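Local atomic coordinates of putative acetyltransferase (Nocardia farcinica, PDB entry 3D9W), a protein that probably transfers the acetyl group of acetyl-coenzyme A to arylamines. Residues V62-A67 and C82-G87; V107-G112 and G186-Y191; R164-T169 and V178-G183. All blocks are in the same frame, centred on the assembly; numbering follows the deposited sequence.

How the contacts relate
Contacts 2 and 3 are neighbours in one antiparallel sheet, with centres about 9 Å apart. They are joined by the pairing of strands 175-183 and 188-193 and by a probable hydrogen bond from R190 NE to Q181 OE1 (2.9 Å). In sequence, contact 3 falls between the two segments of contact 2. Contact 1 sets the loop leading into helix 66-73 against the first turn of helix 82-95. Its centre is about 25 Å from that of contact 2; the nearest atoms of the two are about 7 Å apart, without touching. Contact 1 includes C82, probably the nucleophile. With H119 and D136 it matches the family's Cys-His-Asp triad. Y191 and R190 of contact 2 reach H119 and D136.

Contact 1 (V62-A67 and C82-G87); sequences VRLDLA and CYENAG
L64 carries most of this contact. Its CD2 methyl rests on the first turn of helix 82-95, 3.7 Å from E84 N and 3.8 Å from Y83 CB. The second methyl, L64 CD1, meets the same Y83 CB at 4.0 Å. Both methyls thus touch Y83 CB, and CD2 also lies on E84 CG. L64 CG is anti to the carbonyl carbon (chi1 -58°), and this brings the methyls to the helix. The Y83 ring leads away and meets F203 edge-to-face. V62 crosses E84 at about a right angle. V62 CG1, anti to the backbone N (chi1 -173°), comes 3.3 Å from E84 OE2 and 3.7 Å from E84 CG. Nearly one turn further along helix 82-95, L66 CD2 comes 4.2 Å from G87 O, a loose contact.

Second-shell bonds fix these groups. E84 OE1 accepts from Y81 N, and E84 OE2 forms a salt bridge with K72 of helix 66-73. D65 is the N-cap of that helix, with OD2 on T68 N. N207 of helix 200-212 donates to V62 O. The helix start holds C82, which matches the active-site cysteine of this family.

No hydrogen bond links the two segments. The touch is van der Waals, apolar between L64 and Y83, and methyl against polar atoms at E84 and G87. With Y81 and K72 holding it, the buried E84 carboxylate can lie against methyls and probably stays charged.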
ATOM      1  N   VAL A  62      11.518  -9.659   5.102  1.00 28.12           N
ATOM      2  CA  VAL A  62      10.668  -8.500   5.334  1.00 28.17           C
ATOM      3  C   VAL A  62       9.913  -8.762   6.621  1.00 27.67           C
ATOM      4  O   VAL A  62       9.046  -9.623   6.654  1.00 28.29           O
ATOM      5  CB  VAL A  62       9.625  -8.320   4.212  1.00 29.24           C
ATOM      6  CG1 VAL A  62       8.891  -7.008   4.407  1.00 29.64           C
ATOM      7  CG2 VAL A  62      10.298  -8.377   2.838  1.00 29.79           C
ATOM      8  N   ARG A  63      10.231  -8.032   7.682  1.00 27.96           N
ATOM      9  CA  ARG A  63       9.540  -8.257   8.943  1.00 29.43           C
ATOM     10  C   ARG A  63       8.392  -7.276   9.197  1.00 28.57           C
ATOM     11  O   ARG A  63       8.491  -6.086   8.876  1.00 27.59           O
ATOM     12  CB  ARG A  63      10.550  -8.248  10.099  1.00 31.59           C
ATOM     13  CG  ARG A  63      11.523  -9.435  10.050  1.00 34.10           C
ATOM     14  CD  ARG A  63      12.468  -9.471  11.248  1.00 37.86           C
ATOM     15  NE  ARG A  63      13.348 -10.643  11.222  1.00 40.37           N
ATOM     16  CZ  ARG A  63      14.377 -10.807  10.389  1.00 41.54           C
ATOM     17  NH1 ARG A  63      14.683  -9.870   9.498  1.00 40.56           N
ATOM     18  NH2 ARG A  63      15.099 -11.925  10.436  1.00 42.12           N
ATOM     19  N   LEU A  64       7.304  -7.792   9.772  1.00 26.98           N
ATOM     20  CA  LEU A  64       6.128  -6.979  10.044  1.00 25.02           C
ATOM     21  C   LEU A  64       5.933  -6.528  11.489  1.00 24.49           C
ATOM     22  O   LEU A  64       4.880  -5.982  11.825  1.00 24.68           O
ATOM     23  CB  LEU A  64       4.876  -7.704   9.550  1.00 22.91           C
ATOM     24  CG  LEU A  64       4.912  -8.041   8.056  1.00 22.87           C
ATOM     25  CD1 LEU A  64       3.717  -8.897   7.705  1.00 18.56           C
ATOM     26  CD2 LEU A  64       4.940  -6.761   7.219  1.00 19.78           C
ATOM     27  N   ASP A  65       6.920  -6.754  12.352  1.00 23.10           N
ATOM     28  CA  ASP A  65       6.786  -6.288  13.727  1.00 22.02           C
ATOM     29  C   ASP A  65       6.928  -4.782  13.672  1.00 22.31           C
ATOM     30  O   ASP A  65       7.643  -4.259  12.829  1.00 21.57           O
ATOM     31  CB  ASP A  65       7.866  -6.872  14.642  1.00 22.82           C
ATOM     32  CG  ASP A  65       9.277  -6.676  14.103  1.00 24.31           C
ATOM     33  OD1 ASP A  65       9.740  -7.547  13.324  1.00 24.31           O
ATOM     34  OD2 ASP A  65       9.921  -5.658  14.462  1.00 21.00           O
ATOM     35  N   LEU A  66       6.239  -4.084  14.562  1.00 24.61           N
ATOM     36  CA  LEU A  66       6.295  -2.630  14.584  1.00 24.46           C
ATOM     37  C   LEU A  66       7.699  -2.086  14.788  1.00 23.45           C
ATOM     38  O   LEU A  66       8.037  -1.020  14.285  1.00 24.48           O
ATOM     39  CB  LEU A  66       5.355  -2.087  15.655  1.00 25.29           C
ATOM     40  CG  LEU A  66       3.898  -2.170  15.224  1.00 26.31           C
ATOM     41  CD1 LEU A  66       2.973  -1.871  16.387  1.00 26.46           C
ATOM     42  CD2 LEU A  66       3.688  -1.172  14.094  1.00 28.79           C
ATOM     43  N   ALA A  67       8.522  -2.811  15.526  1.00 23.13           N
ATOM     44  CA  ALA A  67       9.882  -2.358  15.749  1.00 24.31           C
ATOM     45  C   ALA A  67      10.515  -2.037  14.399  1.00 25.29           C
ATOM     46  O   ALA A  67      10.841  -0.888  14.113  1.00 27.32           O
ATOM     47  CB  ALA A  67      10.676  -3.430  16.453  1.00 25.34           C
ATOM     48  N   CYS A  82       2.475  -3.320   0.571  1.00 27.76           N
ATOM     49  CA  CYS A  82       1.188  -3.423   1.251  1.00 27.98           C
ATOM     50  C   CYS A  82       1.186  -3.809   2.736  1.00 26.60           C
ATOM     51  O   CYS A  82       0.737  -3.034   3.579  1.00 25.98           O
ATOM     52  CB  CYS A  82       0.266  -4.366   0.477  1.00 31.45           C
ATOM     53  SG  CYS A  82       0.752  -6.116   0.484  1.00 37.65           S
ATOM     54  N   TYR A  83       1.680  -4.995   3.065  1.00 25.54           N
ATOM     55  CA  TYR A  83       1.693  -5.445   4.456  1.00 24.14           C
ATOM     56  C   TYR A  83       2.443  -4.505   5.401  1.00 23.04           C
ATOM     57  O   TYR A  83       1.953  -4.166   6.473  1.00 22.35           O
ATOM     58  CB  TYR A  83       2.292  -6.850   4.543  1.00 25.05           C
ATOM     59  CG  TYR A  83       1.456  -7.935   3.883  1.00 24.98           C
ATOM     60  CD1 TYR A  83       0.237  -8.329   4.428  1.00 25.57           C
ATOM     61  CD2 TYR A  83       1.888  -8.565   2.716  1.00 25.33           C
ATOM     62  CE1 TYR A  83      -0.534  -9.323   3.829  1.00 26.13           C
ATOM     63  CE2 TYR A  83       1.127  -9.559   2.107  1.00 25.91           C
ATOM     64  CZ  TYR A  83      -0.084  -9.931   2.673  1.00 26.60           C
ATOM     65  OH  TYR A  83      -0.842 -10.915   2.093  1.00 26.52           O
ATOM     66  N   GLU A  84       3.636  -4.096   5.005  1.00 21.96           N
ATOM     67  CA  GLU A  84       4.430  -3.202   5.829  1.00 22.48           C
ATOM     68  C   GLU A  84       3.648  -1.921   6.078  1.00 21.98           C
ATOM     69  O   GLU A  84       3.525  -1.456   7.209  1.00 21.66           O
ATOM     70  CB  GLU A  84       5.750  -2.884   5.124  1.00 22.39           C
ATOM     71  CG  GLU A  84       6.665  -4.083   4.938  1.00 22.80           C
ATOM     72  CD  GLU A  84       7.796  -3.815   3.960  1.00 24.48           C
ATOM     73  OE1 GLU A  84       7.523  -3.725   2.748  1.00 25.08           O
ATOM     74  OE2 GLU A  84       8.958  -3.692   4.399  1.00 26.22           O
ATOM     75  N   ASN A  85       3.110  -1.360   5.004  1.00 22.50           N
ATOM     76  CA  ASN A  85       2.339  -0.131   5.085  1.00 21.71           C
ATOM     77  C   ASN A  85       1.061  -0.262   5.899  1.00 22.43           C
ATOM     78  O   ASN A  85       0.796   0.554   6.777  1.00 23.95           O
ATOM     79  CB  ASN A  85       2.001   0.364   3.683  1.00 20.49           C
ATOM     80  CG  ASN A  85       2.933   1.449   3.213  1.00 20.86           C
ATOM     81  OD1 ASN A  85       3.062   2.484   3.852  1.00 21.46           O
ATOM     82  ND2 ASN A  85       3.585   1.225   2.090  1.00 21.04           N
ATOM     83  N   ALA A  86       0.265  -1.284   5.611  1.00 21.79           N
ATOM     84  CA  ALA A  86      -0.987  -1.472   6.329  1.00 20.91           C
ATOM     85  C   ALA A  86      -0.763  -1.769   7.807  1.00 20.82           C
ATOM     86  O   ALA A  86      -1.511  -1.293   8.664  1.00 20.64           O
ATOM     87  CB  ALA A  86      -1.799  -2.592   5.677  1.00 21.95           C
ATOM     88  N   GLY A  87       0.275  -2.549   8.096  1.00 20.60           N
ATOM     89  CA  GLY A  87       0.581  -2.910   9.470  1.00 20.25           C
ATOM     90  C   GLY A  87       0.864  -1.713  10.353  1.00 20.35           C
ATOM     91  O   GLY A  87       0.459  -1.655  11.520  1.00 19.47           O
TER

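Contact 2 (V107-G112 and G186-Y191); sequences VTMGAG and GWVDRY
R190 O is gripped by two backbone N-H groups from consecutive residues. T108 N lies 2.8 Å from R190 O, in the carbonyl plane, and makes a nearly straight bond (169°). M109 N also bonds R190 O at 2.8 Å, but from above that plane. D189 OD1 is held twice as well. T108 OG1 donates to the anti lone pair of D189 OD1 at 2.6 Å, the two side chains crossing at about a right angle. G110 N meets D189 OD1 at 2.9 Å from above the carboxylate plane, and makes a longer bond to D189 O. Both T108 OG1 and D189 CG stand between their own backbone N and carbonyl carbon (chi1 46° and 51°), which turns the hydroxyl and carboxylate together.

The five bonds dock a type I' beta turn, T108 to A111, on strand 188-193. M109 and G110 at its middle both have positive phi, and A111 N to T108 O closes it. At G110 a CB would clash with the preceding carbonyl. The turn follows strand 99-107, whose last residue V107 forms an antiparallel non-hydrogen-bonded pair with Y191. V107 CA packs 3.5 Å from Y191 CB. The Y191 ring leads away to meet the H119 ring, and its hydroxyl bonds Y147 OH.

V188 CG2 lies against the turn, 3.4 Å from G110 N. M109, bent at chi2 and chi3, folds back on the strand, with SD 3.8 Å from R190 CA. M109 CE makes an apolar touch with V188 CG1. The R190 guanidinium forms a salt bridge with D136 and a hydrogen bond with Q181 OE1.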
ATOM      1  N   VAL A 107      -5.100  -8.828  -6.237  1.00 16.73           N
ATOM      2  CA  VAL A 107      -4.852  -7.853  -7.270  1.00 18.07           C
ATOM      3  C   VAL A 107      -5.065  -8.548  -8.603  1.00 19.98           C
ATOM      4  O   VAL A 107      -4.750  -9.721  -8.766  1.00 19.58           O
ATOM      5  CB  VAL A 107      -3.437  -7.309  -7.210  1.00 18.58           C
ATOM      6  CG1 VAL A 107      -3.271  -6.224  -8.253  1.00 21.19           C
ATOM      7  CG2 VAL A 107      -3.154  -6.765  -5.825  1.00 18.13           C
ATOM      8  N   THR A 108      -5.624  -7.819  -9.551  1.00 22.44           N
ATOM      9  CA  THR A 108      -5.897  -8.368 -10.861  1.00 24.68           C
ATOM     10  C   THR A 108      -5.301  -7.455 -11.915  1.00 26.47           C
ATOM     11  O   THR A 108      -4.668  -7.917 -12.859  1.00 27.40           O
ATOM     12  CB  THR A 108      -7.421  -8.501 -11.083  1.00 24.07           C
ATOM     13  OG1 THR A 108      -8.070  -7.298 -10.666  1.00 21.91           O
ATOM     14  CG2 THR A 108      -7.976  -9.645 -10.279  1.00 21.99           C
ATOM     15  N   MET A 109      -5.504  -6.154 -11.745  1.00 28.63           N
ATOM     16  CA  MET A 109      -4.981  -5.173 -12.689  1.00 30.49           C
ATOM     17  C   MET A 109      -5.276  -5.554 -14.128  1.00 31.54           C
ATOM     18  O   MET A 109      -4.377  -5.583 -14.960  1.00 32.72           O
ATOM     19  CB  MET A 109      -3.468  -5.016 -12.516  1.00 29.81           C
ATOM     20  CG  MET A 109      -3.093  -4.255 -11.271  1.00 30.71           C
ATOM     21  SD  MET A 109      -3.969  -2.692 -11.219  1.00 33.09           S
ATOM     22  CE  MET A 109      -3.400  -1.937 -12.808  1.00 29.87           C
ATOM     23  N   GLY A 110      -6.532  -5.859 -14.416  1.00 32.32           N
ATOM     24  CA  GLY A 110      -6.898  -6.215 -15.771  1.00 34.36           C
ATOM     25  C   GLY A 110      -6.564  -7.640 -16.165  1.00 35.81           C
ATOM     26  O   GLY A 110      -7.125  -8.173 -17.124  1.00 36.47           O
ATOM     27  N   ALA A 111      -5.643  -8.267 -15.448  1.00 36.81           N
ATOM     28  CA  ALA A 111      -5.292  -9.644 -15.771  1.00 37.98           C
ATOM     29  C   ALA A 111      -6.520 -10.561 -15.613  1.00 38.12           C
ATOM     30  O   ALA A 111      -7.663 -10.093 -15.519  1.00 38.28           O
ATOM     31  CB  ALA A 111      -4.149 -10.116 -14.874  1.00 39.37           C
ATOM     32  N   GLY A 112      -6.282 -11.865 -15.578  1.00 37.28           N
ATOM     33  CA  GLY A 112      -7.383 -12.796 -15.447  1.00 36.70           C
ATOM     34  C   GLY A 112      -7.048 -13.830 -14.402  1.00 37.45           C
ATOM     35  O   GLY A 112      -6.412 -13.517 -13.392  1.00 38.87           O
ATOM     36  N   GLY A 186      -6.798   3.212 -19.540  1.00 23.66           N
ATOM     37  CA  GLY A 186      -8.220   3.426 -19.387  1.00 24.09           C
ATOM     38  C   GLY A 186      -8.712   2.808 -18.098  1.00 23.03           C
ATOM     39  O   GLY A 186      -7.925   2.571 -17.188  1.00 22.97           O
ATOM     40  N   TRP A 187     -10.011   2.551 -18.004  1.00 23.29           N
ATOM     41  CA  TRP A 187     -10.537   1.940 -16.800  1.00 24.20           C
ATOM     42  C   TRP A 187      -9.981   0.539 -16.636  1.00 24.70           C
ATOM     43  O   TRP A 187      -9.533  -0.094 -17.590  1.00 25.43           O
ATOM     44  CB  TRP A 187     -12.054   1.879 -16.836  1.00 24.46           C
ATOM     45  CG  TRP A 187     -12.673   3.150 -16.425  1.00 27.72           C
ATOM     46  CD1 TRP A 187     -13.102   4.157 -17.237  1.00 28.28           C
ATOM     47  CD2 TRP A 187     -12.883   3.594 -15.081  1.00 28.77           C
ATOM     48  NE1 TRP A 187     -13.566   5.209 -16.479  1.00 29.60           N
ATOM     49  CE2 TRP A 187     -13.444   4.890 -15.153  1.00 28.45           C
ATOM     50  CE3 TRP A 187     -12.650   3.022 -13.821  1.00 28.95           C
ATOM     51  CZ2 TRP A 187     -13.779   5.625 -14.016  1.00 27.92           C
ATOM     52  CZ3 TRP A 187     -12.982   3.753 -12.686  1.00 30.05           C
ATOM     53  CH2 TRP A 187     -13.541   5.046 -12.794  1.00 30.27           C
ATOM     54  N   VAL A 188     -10.006   0.046 -15.411  1.00 24.48           N
ATOM     55  CA  VAL A 188      -9.507  -1.281 -15.163  1.00 23.86           C
ATOM     56  C   VAL A 188      -9.813  -1.683 -13.731  1.00 24.22           C
ATOM     57  O   VAL A 188     -10.017  -0.836 -12.851  1.00 22.94           O
ATOM     58  CB  VAL A 188      -7.979  -1.358 -15.425  1.00 22.41           C
ATOM     59  CG1 VAL A 188      -7.225  -0.582 -14.367  1.00 21.00           C
ATOM     60  CG2 VAL A 188      -7.527  -2.799 -15.450  1.00 20.88           C
ATOM     61  N   ASP A 189      -9.872  -2.992 -13.519  1.00 23.49           N
ATOM     62  CA  ASP A 189     -10.124  -3.546 -12.210  1.00 23.44           C
ATOM     63  C   ASP A 189      -8.776  -3.640 -11.492  1.00 23.56           C
ATOM     64  O   ASP A 189      -7.858  -4.331 -11.938  1.00 22.20           O
ATOM     65  CB  ASP A 189     -10.766  -4.923 -12.361  1.00 24.24           C
ATOM     66  CG  ASP A 189      -9.988  -5.833 -13.304  1.00 26.45           C
ATOM     67  OD1 ASP A 189      -8.952  -6.396 -12.883  1.00 28.06           O
ATOM     68  OD2 ASP A 189     -10.403  -5.982 -14.475  1.00 26.54           O
ATOM     69  N   ARG A 190      -8.644  -2.905 -10.399  1.00 23.25           N
ATOM     70  CA  ARG A 190      -7.406  -2.942  -9.653  1.00 23.49           C
ATOM     71  C   ARG A 190      -7.346  -4.301  -8.969  1.00 23.24           C
ATOM     72  O   ARG A 190      -6.505  -5.132  -9.304  1.00 25.83           O
ATOM     73  CB  ARG A 190      -7.358  -1.811  -8.613  1.00 24.59           C
ATOM     74  CG  ARG A 190      -6.069  -1.796  -7.789  1.00 26.11           C
ATOM     75  CD  ARG A 190      -6.070  -0.782  -6.647  1.00 26.98           C
ATOM     76  NE  ARG A 190      -5.803   0.577  -7.105  1.00 29.43           N
ATOM     77  CZ  ARG A 190      -5.406   1.570  -6.312  1.00 31.19           C
ATOM     78  NH1 ARG A 190      -5.226   1.352  -5.013  1.00 31.08           N
ATOM     79  NH2 ARG A 190      -5.183   2.780  -6.817  1.00 31.50           N
ATOM     80  N   TYR A 191      -8.261  -4.541  -8.038  1.00 21.20           N
ATOM     81  CA  TYR A 191      -8.282  -5.794  -7.309  1.00 19.61           C
ATOM     82  C   TYR A 191      -9.674  -6.189  -6.861  1.00 19.08           C
ATOM     83  O   TYR A 191     -10.639  -5.480  -7.099  1.00 18.52           O
ATOM     84  CB  TYR A 191      -7.381  -5.678  -6.078  1.00 21.58           C
ATOM     85  CG  TYR A 191      -7.702  -4.507  -5.155  1.00 21.28           C
ATOM     86  CD1 TYR A 191      -8.964  -4.363  -4.571  1.00 20.53           C
ATOM     87  CD2 TYR A 191      -6.735  -3.541  -4.865  1.00 21.93           C
ATOM     88  CE1 TYR A 191      -9.249  -3.287  -3.729  1.00 19.92           C
ATOM     89  CE2 TYR A 191      -7.013  -2.468  -4.026  1.00 20.23           C
ATOM     90  CZ  TYR A 191      -8.267  -2.345  -3.464  1.00 20.41           C
ATOM     91  OH  TYR A 191      -8.532  -1.273  -2.649  1.00 18.29           O
TER

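Contact 3 (R164-T169 and V178-G183); sequences RLERRT and VLHQFG
V178, the first residue of its segment, forms a hydrogen-bonded pair with E166 in the antiparallel hairpin of strands 161-169 and 175-183. V178 N reaches E166 O at 2.9 Å, and E166 N returns to V178 O at 2.9 Å. V178 CG2 lies over one face of the R168 guanidinium, 3.8 Å from R168 NE and offset toward the rim. That group is held by E166, since R168 NE and NH2 each bond E166 OE2 at 3.0 Å. The salt bridge is side-on and in the guanidinium plane. E166 CG is anti to the backbone N (chi1 -176°), and the chain runs on extended.

L179 comes next, in a non-hydrogen-bonded pair with L165. Their side chains share the other face of the sheet, with L179 CD1 4.2 Å from L165 CG. L179 CA also makes a C-H...O contact with R164 O.

H180 and R164 form a hydrogen-bonded pair. H180 N donates to R164 O at 2.7 Å, in the carbonyl plane. The return bond from R164 N to H180 O is weak. R164 CB packs 3.7 Å from H180 CB. H180 shares a face with R164, E166 and V178. H180 CG is anti to the carbonyl carbon (chi1 -66°), and the ring edge faces E166: E166 OE2 is 3.8 Å from H180 NE2, with planes 59° apart. This is no hydrogen bond, but the carboxylate may favour a protonated histidine, and nearby R168 would oppose it.

The Q181 side chain points away from 164-169. Strand 175-183 is flanked on its far edge by strand 188-193, and strand 161-169 by strand 155-158. L165 and L179 both pack on Y147 of strand 147-148.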
ATOM      1  N   ARG A 164     -14.432   3.388  -9.057  1.00 26.17           N
ATOM      2  CA  ARG A 164     -15.741   2.739  -9.103  1.00 27.24           C
ATOM      3  C   ARG A 164     -15.682   1.543  -8.163  1.00 25.77           C
ATOM      4  O   ARG A 164     -14.841   0.666  -8.330  1.00 25.36           O
ATOM      5  CB  ARG A 164     -16.060   2.207 -10.506  1.00 29.66           C
ATOM      6  CG  ARG A 164     -16.488   3.230 -11.527  1.00 32.38           C
ATOM      7  CD  ARG A 164     -16.602   2.577 -12.908  1.00 36.35           C
ATOM      8  NE  ARG A 164     -16.863   3.567 -13.955  1.00 41.25           N
ATOM      9  CZ  ARG A 164     -16.819   3.324 -15.265  1.00 42.48           C
ATOM     10  NH1 ARG A 164     -16.518   2.102 -15.706  1.00 42.86           N
ATOM     11  NH2 ARG A 164     -17.080   4.307 -16.133  1.00 40.94           N
ATOM     12  N   LEU A 165     -16.558   1.518  -7.168  1.00 25.06           N
ATOM     13  CA  LEU A 165     -16.600   0.397  -6.244  1.00 24.51           C
ATOM     14  C   LEU A 165     -17.770  -0.458  -6.708  1.00 25.49           C
ATOM     15  O   LEU A 165     -18.889   0.034  -6.890  1.00 25.16           O
ATOM     16  CB  LEU A 165     -16.832   0.861  -4.804  1.00 21.86           C
ATOM     17  CG  LEU A 165     -16.086   0.067  -3.725  1.00 22.17           C
ATOM     18  CD1 LEU A 165     -16.835   0.184  -2.413  1.00 23.39           C
ATOM     19  CD2 LEU A 165     -15.965  -1.396  -4.111  1.00 22.31           C
ATOM     20  N   GLU A 166     -17.510  -1.742  -6.894  1.00 25.62           N
ATOM     21  CA  GLU A 166     -18.532  -2.650  -7.367  1.00 26.59           C
ATOM     22  C   GLU A 166     -18.737  -3.813  -6.407  1.00 26.88           C
ATOM     23  O   GLU A 166     -17.769  -4.334  -5.858  1.00 26.52           O
ATOM     24  CB  GLU A 166     -18.096  -3.152  -8.729  1.00 28.48           C
ATOM     25  CG  GLU A 166     -19.055  -4.034  -9.458  1.00 30.44           C
ATOM     26  CD  GLU A 166     -18.840  -3.908 -10.951  1.00 33.22           C
ATOM     27  OE1 GLU A 166     -19.111  -2.797 -11.476  1.00 34.18           O
ATOM     28  OE2 GLU A 166     -18.388  -4.894 -11.589  1.00 32.72           O
ATOM     29  N   ARG A 167     -19.995  -4.199  -6.189  1.00 27.08           N
ATOM     30  CA  ARG A 167     -20.301  -5.324  -5.308  1.00 27.90           C
ATOM     31  C   ARG A 167     -20.874  -6.481  -6.117  1.00 28.34           C
ATOM     32  O   ARG A 167     -21.971  -6.393  -6.658  1.00 28.19           O
ATOM     33  CB  ARG A 167     -21.301  -4.945  -4.207  1.00 28.27           C
ATOM     34  CG  ARG A 167     -21.167  -5.852  -2.970  1.00 30.25           C
ATOM     35  CD  ARG A 167     -22.433  -6.617  -2.588  1.00 31.09           C
ATOM     36  NE  ARG A 167     -23.415  -5.770  -1.915  1.00 33.37           N
ATOM     37  CZ  ARG A 167     -24.511  -5.286  -2.498  1.00 34.14           C
ATOM     38  NH1 ARG A 167     -24.772  -5.571  -3.772  1.00 33.72           N
ATOM     39  NH2 ARG A 167     -25.340  -4.506  -1.811  1.00 33.06           N
ATOM     40  N   ARG A 168     -20.119  -7.566  -6.201  1.00 29.21           N
ATOM     41  CA  ARG A 168     -20.554  -8.731  -6.942  1.00 29.59           C
ATOM     42  C   ARG A 168     -20.787  -9.879  -5.977  1.00 29.26           C
ATOM     43  O   ARG A 168     -20.702  -9.712  -4.754  1.00 30.11           O
ATOM     44  CB  ARG A 168     -19.485  -9.146  -7.956  1.00 32.39           C
ATOM     45  CG  ARG A 168     -19.241  -8.165  -9.079  1.00 36.71           C
ATOM     46  CD  ARG A 168     -18.234  -8.744 -10.075  1.00 40.18           C
ATOM     47  NE  ARG A 168     -17.783  -7.729 -11.027  1.00 45.61           N
ATOM     48  CZ  ARG A 168     -16.793  -7.886 -11.909  1.00 47.60           C
ATOM     49  NH1 ARG A 168     -16.124  -9.040 -11.980  1.00 48.41           N
ATOM     50  NH2 ARG A 168     -16.452  -6.869 -12.711  1.00 47.06           N
ATOM     51  N   THR A 169     -21.078 -11.047  -6.541  1.00 27.77           N
ATOM     52  CA  THR A 169     -21.294 -12.246  -5.757  1.00 26.77           C
ATOM     53  C   THR A 169     -20.320 -13.309  -6.257  1.00 27.82           C
ATOM     54  O   THR A 169     -20.245 -13.582  -7.459  1.00 26.99           O
ATOM     55  CB  THR A 169     -22.713 -12.789  -5.929  1.00 26.02           C
ATOM     56  OG1 THR A 169     -23.564 -11.743  -6.402  1.00 26.57           O
ATOM     57  CG2 THR A 169     -23.246 -13.300  -4.603  1.00 24.97           C
ATOM     58  N   VAL A 178     -15.051  -5.181  -6.068  1.00 22.44           N
ATOM     59  CA  VAL A 178     -14.101  -4.859  -7.120  1.00 21.27           C
ATOM     60  C   VAL A 178     -13.916  -3.350  -7.210  1.00 22.03           C
ATOM     61  O   VAL A 178     -14.858  -2.615  -7.508  1.00 23.59           O
ATOM     62  CB  VAL A 178     -14.589  -5.354  -8.493  1.00 21.14           C
ATOM     63  CG1 VAL A 178     -13.429  -5.396  -9.468  1.00 19.78           C
ATOM     64  CG2 VAL A 178     -15.245  -6.714  -8.363  1.00 20.65           C
ATOM     65  N   LEU A 179     -12.703  -2.887  -6.940  1.00 21.25           N
ATOM     66  CA  LEU A 179     -12.405  -1.469  -7.032  1.00 19.66           C
ATOM     67  C   LEU A 179     -11.846  -1.223  -8.429  1.00 19.54           C
ATOM     68  O   LEU A 179     -10.953  -1.941  -8.872  1.00 19.44           O
ATOM     69  CB  LEU A 179     -11.367  -1.076  -5.987  1.00 19.30           C
ATOM     70  CG  LEU A 179     -11.111   0.425  -5.920  1.00 19.12           C
ATOM     71  CD1 LEU A 179     -12.301   1.093  -5.255  1.00 18.53           C
ATOM     72  CD2 LEU A 179      -9.836   0.703  -5.144  1.00 20.19           C
ATOM     73  N   HIS A 180     -12.375  -0.220  -9.123  1.00 19.40           N
ATOM     74  CA  HIS A 180     -11.921   0.103 -10.476  1.00 20.21           C
ATOM     75  C   HIS A 180     -11.187   1.435 -10.492  1.00 20.33           C
ATOM     76  O   HIS A 180     -11.676   2.407  -9.952  1.00 21.77           O
ATOM     77  CB  HIS A 180     -13.114   0.200 -11.431  1.00 22.79           C
ATOM     78  CG  HIS A 180     -13.833  -1.095 -11.654  1.00 23.41           C
ATOM     79  ND1 HIS A 180     -13.457  -1.998 -12.625  1.00 25.24           N
ATOM     80  CD2 HIS A 180     -14.919  -1.627 -11.045  1.00 23.15           C
ATOM     81  CE1 HIS A 180     -14.283  -3.029 -12.607  1.00 24.17           C
ATOM     82  NE2 HIS A 180     -15.180  -2.829 -11.657  1.00 23.84           N
ATOM     83  N   GLN A 181     -10.020   1.489 -11.122  1.00 21.04           N
ATOM     84  CA  GLN A 181      -9.267   2.734 -11.190  1.00 20.87           C
ATOM     85  C   GLN A 181      -9.079   3.114 -12.644  1.00 21.58           C
ATOM     86  O   GLN A 181      -9.025   2.239 -13.498  1.00 22.03           O
ATOM     87  CB  GLN A 181      -7.893   2.565 -10.548  1.00 20.20           C
ATOM     88  CG  GLN A 181      -7.027   1.547 -11.259  1.00 20.92           C
ATOM     89  CD  GLN A 181      -5.568   1.634 -10.869  1.00 20.64           C
ATOM     90  OE1 GLN A 181      -5.232   1.662  -9.691  1.00 20.17           O
ATOM     91  NE2 GLN A 181      -4.691   1.669 -11.865  1.00 21.32           N
ATOM     92  N   PHE A 182      -8.986   4.415 -12.921  1.00 23.51           N
ATOM     93  CA  PHE A 182      -8.771   4.910 -14.282  1.00 24.27           C
ATOM     94  C   PHE A 182      -7.289   5.233 -14.420  1.00 25.63           C
ATOM     95  O   PHE A 182      -6.726   5.928 -13.578  1.00 26.29           O
ATOM     96  CB  PHE A 182      -9.590   6.171 -14.546  1.00 23.41           C
ATOM     97  CG  PHE A 182      -9.595   6.590 -15.985  1.00 23.77           C
ATOM     98  CD1 PHE A 182     -10.359   5.898 -16.924  1.00 23.15           C
ATOM     99  CD2 PHE A 182      -8.788   7.638 -16.418  1.00 24.45           C
ATOM    100  CE1 PHE A 182     -10.312   6.242 -18.276  1.00 23.53           C
ATOM    101  CE2 PHE A 182      -8.733   7.995 -17.775  1.00 24.82           C
ATOM    102  CZ  PHE A 182      -9.496   7.291 -18.705  1.00 24.07           C
ATOM    103  N   GLY A 183      -6.654   4.730 -15.477  1.00 26.98           N
ATOM    104  CA  GLY A 183      -5.234   4.968 -15.659  1.00 27.55           C
ATOM    105  C   GLY A 183      -4.681   4.791 -17.064  1.00 28.59           C
ATOM    106  O   GLY A 183      -5.426   4.760 -18.040  1.00 28.77           O
TER